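Local coordinates for protein ribosome biogenesis GTPase A (Thermotoga maritima, PDB 3CNO) that probably serves as a GTPase needed for a late step in assembling the 50S ribosomal subunit, binding guanine nucleotides and probably 23S rRNA, at residues Thr24-Arg29 with Ile50-Lys55; Gly106-Gly111 with Pro152-Lys157; Thr114-Leu119 with Ile148-Gly153. All coordinates share one frame; numbering follows the deposited sequence.

How the contacts relate
From the N terminus, contact 1 comes first: strand 24-30 returns through a mostly irregular loop to pair with strand 48-54, joining two parallel strands of the central sheet. It is complete before the chain enters the P-loop. Contact 2 then closes the longer excursion from 106-111 to 152-157, and contact 3, from 114-119 to 148-153, lies largely within that excursion, its second segment overlapping that of contact 2 at Pro-152 and Gly-153. Contacts 2 and 3 thus fasten the phosphate loop and its helix to strand 147-154. Ile-115 packs on Leu-52, Val-28 and Asn-54, Thr-110 O receives Asn-54 ND2, and all three contacts meet GDP.

Contact 1: residues Thr24-Arg29 with Ile50-Lys55; sequences TVVEVR and IILLNK. With GDP (guanosine-5'-diphosphate), chain B.
Glu-27 N donates to Ile-50 O at 2.9 Å and 166°, one rung of a ladder that also runs from Ile-50 N to Val-25 O, Leu-52 N to Glu-27 O, Arg-29 N to Leu-52 O and Asn-54 N to Arg-29 O. The register sets Val-26 to Arg-29 beside Ile-50 to Leu-53, and Glu-27 and Arg-29 each bond the other strand through both N and O, as in parallel pairing. On the face carrying Val-26, Val-28, Ile-50 and Leu-52 the meeting is wholly apolar: Leu-52 CD1 reaches over to Val-26 CG1 at 3.6 Å, while its other branch, CD2, lies alongside Val-28 CG1. Helix 112-120 packs on this side through Ile-115.

The two strands belong to the central sheet of a P-loop GTPase domain of the circularly permuted kind, in which the Asn-Lys-x-Asp guanine-recognition motif comes ahead of the phosphate loop in the chain.

The opposite face is more polar. Arg-29 sends an extended chain back toward Glu-27, its CG set anti to the carbonyl carbon (chi1 -49°), and NE forms a salt bridge with Glu-27 OE1 at 2.9 Å, although as a hydrogen bond it is strongly bent and weak. Glu-27 OE2 sits at the edge of the guanidinium, in its plane, and Ile-51 CG2 lies over one face, 3.8 Å from Arg-29 NE. Ala-39 N holds Glu-27 OE1 and Pro-34 O takes Arg-29 NH1, fixing both groups.

At the end of strand 48-54, Asn-54 uses ND2 on Thr-110 O. Next to it Lys-55 is stretched along the guanine, CG 3.4 Å from GDP C6, and NZ gives a hydrogen bond to GDP O4' at 3.1 Å and another to Asn-109 O.

Contact 2: residues Gly106-Gly111 with Pro152-Lys157; sequences GVPNTG and PGILYK. With GDP (guanosine-5'-diphosphate), chain B.
The phenol ring of Tyr-156 and the pyrrolidine of Pro-108 meet at a slant, Pro-108 CG lying 3.7 Å from Tyr-156 CE1. Gly-106 to Gly-111 is the first part of the P-loop (Walker A motif) of the GTPase, and it runs past the end of strand 147-154, just after the Asp-Thr-Pro-Gly sequence of the G3 motif. The Tyr-156 side chain starts out away from the loop, but with CG anti to the carbonyl carbon (chi1 -60°) its ring returns to the proline. Ile-154 CG2 supplies a second apolar neighbour, 3.8 Å from Pro-108 CG. Another flat group, the Gly-106 carbonyl, takes Leu-155 N from above its plane, 38° out of it, at 2.8 Å.

Gly-106 N continues the parallel pairing with a hydrogen bond to Gly-153 O, and Val-107 CA lends a CH...O contact to Leu-155 O. Pro-108 CD also rests against that oxygen, at 3.3 Å. With an alanine here the ring carbons that fill this corner are gone, which would probably open a gap beside Tyr-156 and Ile-154 CG2 and leave the phenol freer to turn.

Val-107 to Thr-110 forms a type II beta turn, and from its second half onward successive backbone amides face the beta-phosphate: Thr-110 N and Gly-111 N both bond GDP O2B, while Asn-109 N reaches GDP O3B at 2.8 Å.

Contact 3: residues Thr114-Leu119 with Ile148-Gly153; sequences TIINKL and ILDTPG. With GDP (guanosine-5'-diphosphate), chain B.
Ile-116 departs from fully staggered torsions, with chi1 at -87° and chi2 at 104°, and this twist carries CD1 onto the ring of Pro-152 while CG2 faces the backbone oxygen of Asp-150. The methyl CD1 sits over the proline's outer carbons, closest to Pro-152 CG at 3.5 Å, a tighter fit than ordinary van der Waals contact. Ile-116 CG2 comes within 3.5 Å of Asp-150 O, and CG1 lies more loosely near the carbonyl oxygens of Leu-149 and Asp-150, so one branched side chain is wedged against the backbone as strand 147-154 breaks into a loop.

One turn further along the helix, Leu-119 brings CD1 to Ile-148 CD1 at 3.9 Å, the two side chains crossing at about a right angle. No hydrogen bond spans the two segments, which meet by van der Waals contact, in part methyl against backbone oxygen.

The arrangement is helix on sheet in a P-loop GTPase, joining the helix that follows the phosphate loop to strand 147-154, whose break carries the Asp-Thr-Pro-Gly sequence of the G3 motif. At the start of 114-119, Thr-114 holds the nucleotide's alpha-phosphate twice: OG1 bonds GDP O1A at 2.7 Å, and its backbone N reaches the same oxygen at 3.0 Å, with a nearly straight N-H.

Around this core, Ile-116 also touches Ile-104 of strand 101-106 and Phe-140 of strand 139-141, Ile-148 meets Val-102 and Phe-140, and Leu-119 packs on Leu-90, Leu-91 and Leu-94, so that helix 112-120 packs against the sheet through Ile-116 and against helix 87-94 through Leu-119.

Contact 1: residues Thr24-Arg29 with Ile50-Lys55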
loop_
_atom_site.group_PDB
_atom_site.type_symbol
_atom_site.label_atom_id
_atom_site.label_comp_id
_atom_site.label_asym_id
_atom_site.label_seq_id
_atom_site.Cartn_x
_atom_site.Cartn_y
_atom_site.Cartn_z
ATOM N N THR A 24 -10.938 17.910 1.732
ATOM C CA THR A 24 -10.754 16.758 0.850
ATOM C C THR A 24 -9.648 15.867 1.398
ATOM O O THR A 24 -8.649 16.358 1.933
ATOM C CB THR A 24 -10.442 17.201 -0.606
ATOM O OG1 THR A 24 -11.478 18.081 -1.062
ATOM C CG2 THR A 24 -10.362 16.003 -1.560
ATOM N N VAL A 25 -9.850 14.555 1.285
ATOM C CA VAL A 25 -8.847 13.561 1.679
ATOM C C VAL A 25 -8.569 12.563 0.552
ATOM O O VAL A 25 -9.493 12.018 -0.063
ATOM C CB VAL A 25 -9.265 12.826 2.970
ATOM C CG1 VAL A 25 -8.581 11.462 3.084
ATOM C CG2 VAL A 25 -8.951 13.685 4.178
ATOM N N VAL A 26 -7.289 12.339 0.267
ATOM C CA VAL A 26 -6.927 11.297 -0.687
ATOM C C VAL A 26 -6.312 10.134 0.080
ATOM O O VAL A 26 -5.230 10.253 0.648
ATOM C CB VAL A 26 -6.003 11.800 -1.812
ATOM C CG1 VAL A 26 -5.527 10.633 -2.651
ATOM C CG2 VAL A 26 -6.719 12.841 -2.671
ATOM N N GLU A 27 -7.041 9.024 0.112
ATOM C CA GLU A 27 -6.652 7.851 0.879
ATOM C C GLU A 27 -5.824 6.933 -0.014
ATOM O O GLU A 27 -6.370 6.279 -0.910
ATOM C CB GLU A 27 -7.905 7.133 1.381
ATOM C CG GLU A 27 -7.625 6.045 2.393
ATOM C CD GLU A 27 -8.861 5.273 2.783
ATOM O OE1 GLU A 27 -8.709 4.169 3.327
ATOM O OE2 GLU A 27 -9.986 5.762 2.549
ATOM N N VAL A 28 -4.509 6.915 0.211
ATOM C CA VAL A 28 -3.593 6.152 -0.621
ATOM C C VAL A 28 -3.435 4.739 -0.091
ATOM O O VAL A 28 -2.725 4.503 0.897
ATOM C CB VAL A 28 -2.208 6.833 -0.761
ATOM C CG1 VAL A 28 -1.310 6.030 -1.726
ATOM C CG2 VAL A 28 -2.365 8.286 -1.241
ATOM N N ARG A 29 -4.125 3.806 -0.743
ATOM C CA ARG A 29 -4.074 2.402 -0.366
ATOM C C ARG A 29 -3.193 1.665 -1.366
ATOM O O ARG A 29 -2.967 2.161 -2.476
ATOM C CB ARG A 29 -5.478 1.775 -0.368
ATOM C CG ARG A 29 -6.554 2.548 0.376
ATOM C CD ARG A 29 -7.756 1.669 0.551
ATOM N NE ARG A 29 -8.905 2.373 1.104
ATOM C CZ ARG A 29 -10.057 1.786 1.437
ATOM N NH1 ARG A 29 -10.209 0.477 1.278
ATOM N NH2 ARG A 29 -11.054 2.502 1.940
ATOM N N ILE A 50 -11.506 10.548 -1.696
ATOM C CA ILE A 50 -11.130 9.751 -2.850
ATOM C C ILE A 50 -10.300 8.549 -2.394
ATOM O O ILE A 50 -9.270 8.698 -1.710
ATOM C CB ILE A 50 -10.322 10.573 -3.873
ATOM C CG1 ILE A 50 -11.117 11.812 -4.306
ATOM C CG2 ILE A 50 -9.956 9.705 -5.079
ATOM C CD1 ILE A 50 -10.275 13.006 -4.633
ATOM N N ILE A 51 -10.761 7.359 -2.763
ATOM C CA ILE A 51 -9.990 6.165 -2.523
ATOM C C ILE A 51 -9.071 5.959 -3.710
ATOM O O ILE A 51 -9.522 5.741 -4.848
ATOM C CB ILE A 51 -10.870 4.919 -2.317
ATOM C CG1 ILE A 51 -11.702 5.061 -1.029
ATOM C CG2 ILE A 51 -9.995 3.634 -2.329
ATOM C CD1 ILE A 51 -12.747 3.955 -0.849
ATOM N N LEU A 52 -7.780 6.028 -3.422
ATOM C CA LEU A 52 -6.754 5.859 -4.421
ATOM C C LEU A 52 -6.121 4.476 -4.262
ATOM O O LEU A 52 -5.435 4.208 -3.278
ATOM C CB LEU A 52 -5.725 6.990 -4.282
ATOM C CG LEU A 52 -4.631 7.229 -5.321
ATOM C CD1 LEU A 52 -4.151 8.660 -5.270
ATOM C CD2 LEU A 52 -3.464 6.268 -5.099
ATOM N N LEU A 53 -6.375 3.594 -5.223
ATOM C CA LEU A 53 -5.718 2.288 -5.263
ATOM C C LEU A 53 -4.415 2.436 -6.062
ATOM O O LEU A 53 -4.449 2.564 -7.282
ATOM C CB LEU A 53 -6.643 1.208 -5.868
ATOM C CG LEU A 53 -8.037 0.970 -5.236
ATOM C CD1 LEU A 53 -8.826 -0.139 -5.960
ATOM C CD2 LEU A 53 -7.976 0.692 -3.716
ATOM N N ASN A 54 -3.283 2.444 -5.353
ATOM C CA ASN A 54 -1.947 2.692 -5.923
ATOM C C ASN A 54 -1.182 1.416 -6.227
ATOM O O ASN A 54 -1.543 0.343 -5.747
ATOM C CB ASN A 54 -1.108 3.528 -4.951
ATOM C CG ASN A 54 -0.020 4.327 -5.656
ATOM O OD1 ASN A 54 -0.115 4.619 -6.844
ATOM N ND2 ASN A 54 1.024 4.681 -4.920
ATOM N N LYS A 55 -0.113 1.549 -7.010
ATOM C CA LYS A 55 0.781 0.446 -7.358
ATOM C C LYS A 55 0.080 -0.608 -8.204
ATOM O O LYS A 55 0.335 -1.807 -8.065
ATOM C CB LYS A 55 1.432 -0.182 -6.109
ATOM C CG LYS A 55 2.067 0.821 -5.173
ATOM C CD LYS A 55 2.929 0.161 -4.114
ATOM C CE LYS A 55 3.637 1.216 -3.269
ATOM N NZ LYS A 55 4.453 0.566 -2.230
HETATM P PB GDP B . 5.215 6.519 1.560
HETATM O O1B GDP B . 5.436 7.997 1.378
HETATM O O2B GDP B . 3.714 6.296 1.590
HETATM O O3B GDP B . 5.732 5.994 2.880
HETATM O O3A GDP B . 5.848 5.678 0.352
HETATM P PA GDP B . 6.880 6.125 -0.789
HETATM O O1A GDP B . 6.348 7.161 -1.749
HETATM O O2A GDP B . 8.210 6.511 -0.193
HETATM O "O5'" GDP B . 7.019 4.750 -1.589
HETATM C "C5'" GDP B . 7.372 3.563 -0.883
HETATM C "C4'" GDP B . 7.982 2.573 -1.860
HETATM O "O4'" GDP B . 7.032 2.216 -2.860
HETATM C "C3'" GDP B . 9.176 3.154 -2.589
HETATM O "O3'" GDP B . 10.141 2.103 -2.734
HETATM C "C2'" GDP B . 8.637 3.540 -3.945
HETATM O "O2'" GDP B . 9.700 3.526 -4.901
HETATM C "C1'" GDP B . 7.542 2.499 -4.161
HETATM N N9 GDP B . 6.357 2.937 -4.936
HETATM C C8 GDP B . 5.593 4.027 -4.735
HETATM N N7 GDP B . 4.572 4.078 -5.627
HETATM C C5 GDP B . 4.672 2.994 -6.418
HETATM C C6 GDP B . 3.929 2.427 -7.569
HETATM O O6 GDP B . 2.921 3.001 -8.032
HETATM N N1 GDP B . 4.368 1.271 -8.095
HETATM C C2 GDP B . 5.460 0.631 -7.627
HETATM N N2 GDP B . 5.835 -0.527 -8.214
HETATM N N3 GDP B . 6.189 1.096 -6.587
HETATM C C4 GDP B . 5.848 2.245 -5.958
#

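Contact 2: residues Gly106-Gly111 with Pro152-Lys157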
loop_
_atom_site.group_PDB
_atom_site.type_symbol
_atom_site.label_atom_id
_atom_site.label_comp_id
_atom_site.label_asym_id
_atom_site.label_seq_id
_atom_site.Cartn_x
_atom_site.Cartn_y
_atom_site.Cartn_z
ATOM N N GLY A 106 -2.498 7.740 4.542
ATOM C CA GLY A 106 -2.333 6.296 4.415
ATOM C C GLY A 106 -1.342 5.684 5.388
ATOM O O GLY A 106 -0.681 6.389 6.155
ATOM N N VAL A 107 -1.253 4.355 5.353
ATOM C CA VAL A 107 -0.228 3.609 6.086
ATOM C C VAL A 107 1.173 3.811 5.459
ATOM O O VAL A 107 1.277 4.228 4.294
ATOM C CB VAL A 107 -0.611 2.095 6.237
ATOM C CG1 VAL A 107 -1.970 1.953 6.902
ATOM C CG2 VAL A 107 -0.581 1.337 4.887
ATOM N N PRO A 108 2.258 3.550 6.229
ATOM C CA PRO A 108 3.608 3.686 5.651
ATOM C C PRO A 108 3.840 2.906 4.346
ATOM O O PRO A 108 3.281 1.822 4.164
ATOM C CB PRO A 108 4.523 3.133 6.753
ATOM C CG PRO A 108 3.769 3.390 8.029
ATOM C CD PRO A 108 2.312 3.161 7.657
ATOM N N ASN A 109 4.660 3.498 3.471
ATOM C CA ASN A 109 5.234 2.895 2.251
ATOM C C ASN A 109 4.274 2.537 1.106
ATOM O O ASN A 109 4.556 1.729 0.229
ATOM C CB ASN A 109 6.252 1.808 2.607
ATOM C CG ASN A 109 7.385 2.361 3.494
ATOM O OD1 ASN A 109 8.040 3.364 3.145
ATOM N ND2 ASN A 109 7.595 1.730 4.656
ATOM N N THR A 110 3.170 3.256 1.087
ATOM C CA THR A 110 2.054 2.958 0.238
ATOM C C THR A 110 2.107 3.846 -1.041
ATOM O O THR A 110 1.363 3.630 -2.012
ATOM C CB THR A 110 0.789 3.094 1.117
ATOM O OG1 THR A 110 -0.096 1.980 0.921
ATOM C CG2 THR A 110 0.116 4.442 0.971
ATOM N N GLY A 111 3.030 4.808 -1.038
ATOM C CA GLY A 111 3.386 5.574 -2.238
ATOM C C GLY A 111 3.007 7.044 -2.152
ATOM O O GLY A 111 2.903 7.740 -3.172
ATOM N N PRO A 152 2.347 14.061 3.884
ATOM C CA PRO A 152 1.197 13.160 4.039
ATOM C C PRO A 152 0.991 12.776 5.487
ATOM O O PRO A 152 1.968 12.623 6.217
ATOM C CB PRO A 152 1.607 11.906 3.259
ATOM C CG PRO A 152 2.944 12.192 2.642
ATOM C CD PRO A 152 3.531 13.376 3.330
ATOM N N GLY A 153 -0.269 12.612 5.895
ATOM C CA GLY A 153 -0.573 12.031 7.198
ATOM C C GLY A 153 -0.284 10.536 7.189
ATOM O O GLY A 153 -0.814 9.801 6.350
ATOM N N ILE A 154 0.566 10.088 8.111
ATOM C CA ILE A 154 0.950 8.672 8.218
ATOM C C ILE A 154 0.124 7.956 9.287
ATOM O O ILE A 154 0.041 8.393 10.439
ATOM C CB ILE A 154 2.458 8.506 8.496
ATOM C CG1 ILE A 154 3.277 9.398 7.544
ATOM C CG2 ILE A 154 2.864 7.036 8.389
ATOM C CD1 ILE A 154 4.751 9.434 7.837
ATOM N N LEU A 155 -0.495 6.857 8.895
ATOM C CA LEU A 155 -1.426 6.158 9.755
ATOM C C LEU A 155 -0.799 4.865 10.255
ATOM O O LEU A 155 -0.334 4.039 9.467
ATOM C CB LEU A 155 -2.747 5.914 9.005
ATOM C CG LEU A 155 -4.061 5.485 9.684
ATOM C CD1 LEU A 155 -4.328 3.983 9.523
ATOM C CD2 LEU A 155 -4.201 5.917 11.163
ATOM N N TYR A 156 -0.770 4.728 11.581
ATOM C CA TYR A 156 -0.291 3.529 12.265
ATOM C C TYR A 156 -1.471 2.801 12.885
ATOM O O TYR A 156 -2.269 3.391 13.615
ATOM C CB TYR A 156 0.761 3.885 13.315
ATOM C CG TYR A 156 1.952 4.573 12.705
ATOM C CD1 TYR A 156 2.978 3.834 12.117
ATOM C CD2 TYR A 156 2.037 5.968 12.675
ATOM C CE1 TYR A 156 4.066 4.466 11.532
ATOM C CE2 TYR A 156 3.118 6.605 12.096
ATOM C CZ TYR A 156 4.126 5.848 11.525
ATOM O OH TYR A 156 5.207 6.472 10.947
ATOM N N LYS A 157 -1.582 1.518 12.571
ATOM C CA LYS A 157 -2.747 0.740 12.936
ATOM C C LYS A 157 -2.474 -0.131 14.146
ATOM O O LYS A 157 -1.355 -0.583 14.350
ATOM C CB LYS A 157 -3.169 -0.158 11.773
ATOM C CG LYS A 157 -3.799 0.549 10.602
ATOM C CD LYS A 157 -4.692 -0.423 9.873
ATOM C CE LYS A 157 -5.071 0.092 8.518
ATOM N NZ LYS A 157 -6.040 -0.809 7.853
HETATM P PB GDP B . 5.215 6.519 1.560
HETATM O O1B GDP B . 5.436 7.997 1.378
HETATM O O2B GDP B . 3.714 6.296 1.590
HETATM O O3B GDP B . 5.732 5.994 2.880
HETATM O O3A GDP B . 5.848 5.678 0.352
HETATM P PA GDP B . 6.880 6.125 -0.789
HETATM O O1A GDP B . 6.348 7.161 -1.749
HETATM O O2A GDP B . 8.210 6.511 -0.193
HETATM O "O5'" GDP B . 7.019 4.750 -1.589
HETATM C "C5'" GDP B . 7.372 3.563 -0.883
HETATM C "C4'" GDP B . 7.982 2.573 -1.860
HETATM O "O4'" GDP B . 7.032 2.216 -2.860
HETATM C "C3'" GDP B . 9.176 3.154 -2.589
HETATM O "O3'" GDP B . 10.141 2.103 -2.734
HETATM C "C2'" GDP B . 8.637 3.540 -3.945
HETATM O "O2'" GDP B . 9.700 3.526 -4.901
HETATM C "C1'" GDP B . 7.542 2.499 -4.161
HETATM N N9 GDP B . 6.357 2.937 -4.936
HETATM C C8 GDP B . 5.593 4.027 -4.735
HETATM N N7 GDP B . 4.572 4.078 -5.627
HETATM C C5 GDP B . 4.672 2.994 -6.418
HETATM C C6 GDP B . 3.929 2.427 -7.569
HETATM O O6 GDP B . 2.921 3.001 -8.032
HETATM N N1 GDP B . 4.368 1.271 -8.095
HETATM C C2 GDP B . 5.460 0.631 -7.627
HETATM N N2 GDP B . 5.835 -0.527 -8.214
HETATM N N3 GDP B . 6.189 1.096 -6.587
HETATM C C4 GDP B . 5.848 2.245 -5.958
#

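Contact 3: residues Thr114-Leu119 with Ile148-Gly153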
loop_
_atom_site.group_PDB
_atom_site.type_symbol
_atom_site.label_atom_id
_atom_site.label_comp_id
_atom_site.label_asym_id
_atom_site.label_seq_id
_atom_site.Cartn_x
_atom_site.Cartn_y
_atom_site.Cartn_z
ATOM N N THR A 114 5.851 9.730 -3.135
ATOM C CA THR A 114 5.947 9.679 -4.598
ATOM C C THR A 114 4.804 10.455 -5.256
ATOM O O THR A 114 5.031 11.220 -6.187
ATOM C CB THR A 114 5.970 8.237 -5.093
ATOM O OG1 THR A 114 6.937 7.511 -4.340
ATOM C CG2 THR A 114 6.350 8.166 -6.551
ATOM N N ILE A 115 3.587 10.281 -4.739
ATOM C CA ILE A 115 2.413 11.010 -5.225
ATOM C C ILE A 115 2.528 12.526 -4.982
ATOM O O ILE A 115 2.402 13.310 -5.938
ATOM C CB ILE A 115 1.086 10.403 -4.661
ATOM C CG1 ILE A 115 0.806 9.059 -5.341
ATOM C CG2 ILE A 115 -0.109 11.372 -4.818
ATOM C CD1 ILE A 115 -0.278 8.250 -4.672
ATOM N N ILE A 116 2.791 12.939 -3.734
ATOM C CA ILE A 116 3.044 14.352 -3.452
ATOM C C ILE A 116 4.096 14.937 -4.390
ATOM O O ILE A 116 3.872 16.001 -4.953
ATOM C CB ILE A 116 3.416 14.659 -1.964
ATOM C CG1 ILE A 116 2.160 14.873 -1.131
ATOM C CG2 ILE A 116 4.247 15.941 -1.835
ATOM C CD1 ILE A 116 1.825 13.718 -0.281
ATOM N N ASN A 117 5.220 14.248 -4.575
ATOM C CA ASN A 117 6.287 14.766 -5.448
ATOM C C ASN A 117 5.845 15.013 -6.889
ATOM O O ASN A 117 6.254 15.997 -7.496
ATOM C CB ASN A 117 7.520 13.867 -5.424
ATOM C CG ASN A 117 8.187 13.829 -4.059
ATOM O OD1 ASN A 117 7.978 14.714 -3.214
ATOM N ND2 ASN A 117 8.987 12.796 -3.830
ATOM N N LYS A 118 4.997 14.130 -7.416
ATOM C CA LYS A 118 4.527 14.224 -8.791
ATOM C C LYS A 118 3.570 15.403 -8.965
ATOM O O LYS A 118 3.652 16.138 -9.952
ATOM C CB LYS A 118 3.844 12.918 -9.199
ATOM C CG LYS A 118 3.648 12.748 -10.702
ATOM C CD LYS A 118 2.691 11.617 -11.030
ATOM C CE LYS A 118 3.353 10.277 -10.853
ATOM N NZ LYS A 118 2.380 9.160 -10.974
ATOM N N LEU A 119 2.667 15.568 -8.001
ATOM C CA LEU A 119 1.713 16.674 -7.992
ATOM C C LEU A 119 2.395 18.028 -7.813
ATOM O O LEU A 119 1.912 19.036 -8.330
ATOM C CB LEU A 119 0.678 16.486 -6.871
ATOM C CG LEU A 119 -0.275 15.280 -6.830
ATOM C CD1 LEU A 119 -0.946 15.182 -5.465
ATOM C CD2 LEU A 119 -1.324 15.328 -7.927
ATOM N N ILE A 148 -2.737 21.699 -1.478
ATOM C CA ILE A 148 -2.410 20.359 -0.990
ATOM C C ILE A 148 -1.344 20.438 0.104
ATOM O O ILE A 148 -0.325 21.107 -0.058
ATOM C CB ILE A 148 -1.958 19.402 -2.136
ATOM C CG1 ILE A 148 -2.951 19.450 -3.312
ATOM C CG2 ILE A 148 -1.816 17.980 -1.612
ATOM C CD1 ILE A 148 -2.579 18.580 -4.530
ATOM N N LEU A 149 -1.608 19.770 1.224
ATOM C CA LEU A 149 -0.633 19.649 2.308
ATOM C C LEU A 149 0.617 18.904 1.846
ATOM O O LEU A 149 0.534 17.783 1.328
ATOM C CB LEU A 149 -1.253 18.947 3.521
ATOM C CG LEU A 149 -2.060 19.792 4.501
ATOM C CD1 LEU A 149 -2.727 18.886 5.529
ATOM C CD2 LEU A 149 -1.167 20.835 5.187
ATOM N N ASP A 150 1.762 19.549 2.053
ATOM C CA ASP A 150 3.072 19.107 1.575
ATOM C C ASP A 150 3.549 17.756 2.139
ATOM O O ASP A 150 4.323 17.034 1.496
ATOM C CB ASP A 150 4.103 20.195 1.916
ATOM C CG ASP A 150 5.394 20.049 1.138
ATOM O OD1 ASP A 150 5.331 19.717 -0.069
ATOM O OD2 ASP A 150 6.476 20.281 1.730
ATOM N N THR A 151 3.099 17.432 3.344
ATOM C CA THR A 151 3.501 16.216 4.030
ATOM C C THR A 151 2.252 15.358 4.222
ATOM O O THR A 151 1.201 15.864 4.642
ATOM C CB THR A 151 4.188 16.552 5.394
ATOM O OG1 THR A 151 5.317 17.400 5.155
ATOM C CG2 THR A 151 4.673 15.295 6.125
ATOM N N PRO A 152 2.347 14.061 3.884
ATOM C CA PRO A 152 1.197 13.160 4.039
ATOM C C PRO A 152 0.991 12.776 5.487
ATOM O O PRO A 152 1.968 12.623 6.217
ATOM C CB PRO A 152 1.607 11.906 3.259
ATOM C CG PRO A 152 2.944 12.192 2.642
ATOM C CD PRO A 152 3.531 13.376 3.330
ATOM N N GLY A 153 -0.269 12.612 5.895
ATOM C CA GLY A 153 -0.573 12.031 7.198
ATOM C C GLY A 153 -0.284 10.536 7.189
ATOM O O GLY A 153 -0.814 9.801 6.350
HETATM P PB GDP B . 5.215 6.519 1.560
HETATM O O1B GDP B . 5.436 7.997 1.378
HETATM O O2B GDP B . 3.714 6.296 1.590
HETATM O O3B GDP B . 5.732 5.994 2.880
HETATM O O3A GDP B . 5.848 5.678 0.352
HETATM P PA GDP B . 6.880 6.125 -0.789
HETATM O O1A GDP B . 6.348 7.161 -1.749
HETATM O O2A GDP B . 8.210 6.511 -0.193
HETATM O "O5'" GDP B . 7.019 4.750 -1.589
HETATM C "C5'" GDP B . 7.372 3.563 -0.883
HETATM C "C4'" GDP B . 7.982 2.573 -1.860
HETATM O "O4'" GDP B . 7.032 2.216 -2.860
HETATM C "C3'" GDP B . 9.176 3.154 -2.589
HETATM O "O3'" GDP B . 10.141 2.103 -2.734
HETATM C "C2'" GDP B . 8.637 3.540 -3.945
HETATM O "O2'" GDP B . 9.700 3.526 -4.901
HETATM C "C1'" GDP B . 7.542 2.499 -4.161
HETATM N N9 GDP B . 6.357 2.937 -4.936
HETATM C C8 GDP B . 5.593 4.027 -4.735
HETATM N N7 GDP B . 4.572 4.078 -5.627
HETATM C C5 GDP B . 4.672 2.994 -6.418
HETATM C C6 GDP B . 3.929 2.427 -7.569
HETATM O O6 GDP B . 2.921 3.001 -8.032
HETATM N N1 GDP B . 4.368 1.271 -8.095
HETATM C C2 GDP B . 5.460 0.631 -7.627
HETATM N N2 GDP B . 5.835 -0.527 -8.214
HETATM N N3 GDP B . 6.189 1.096 -6.587
HETATM C C4 GDP B . 5.848 2.245 -5.958
#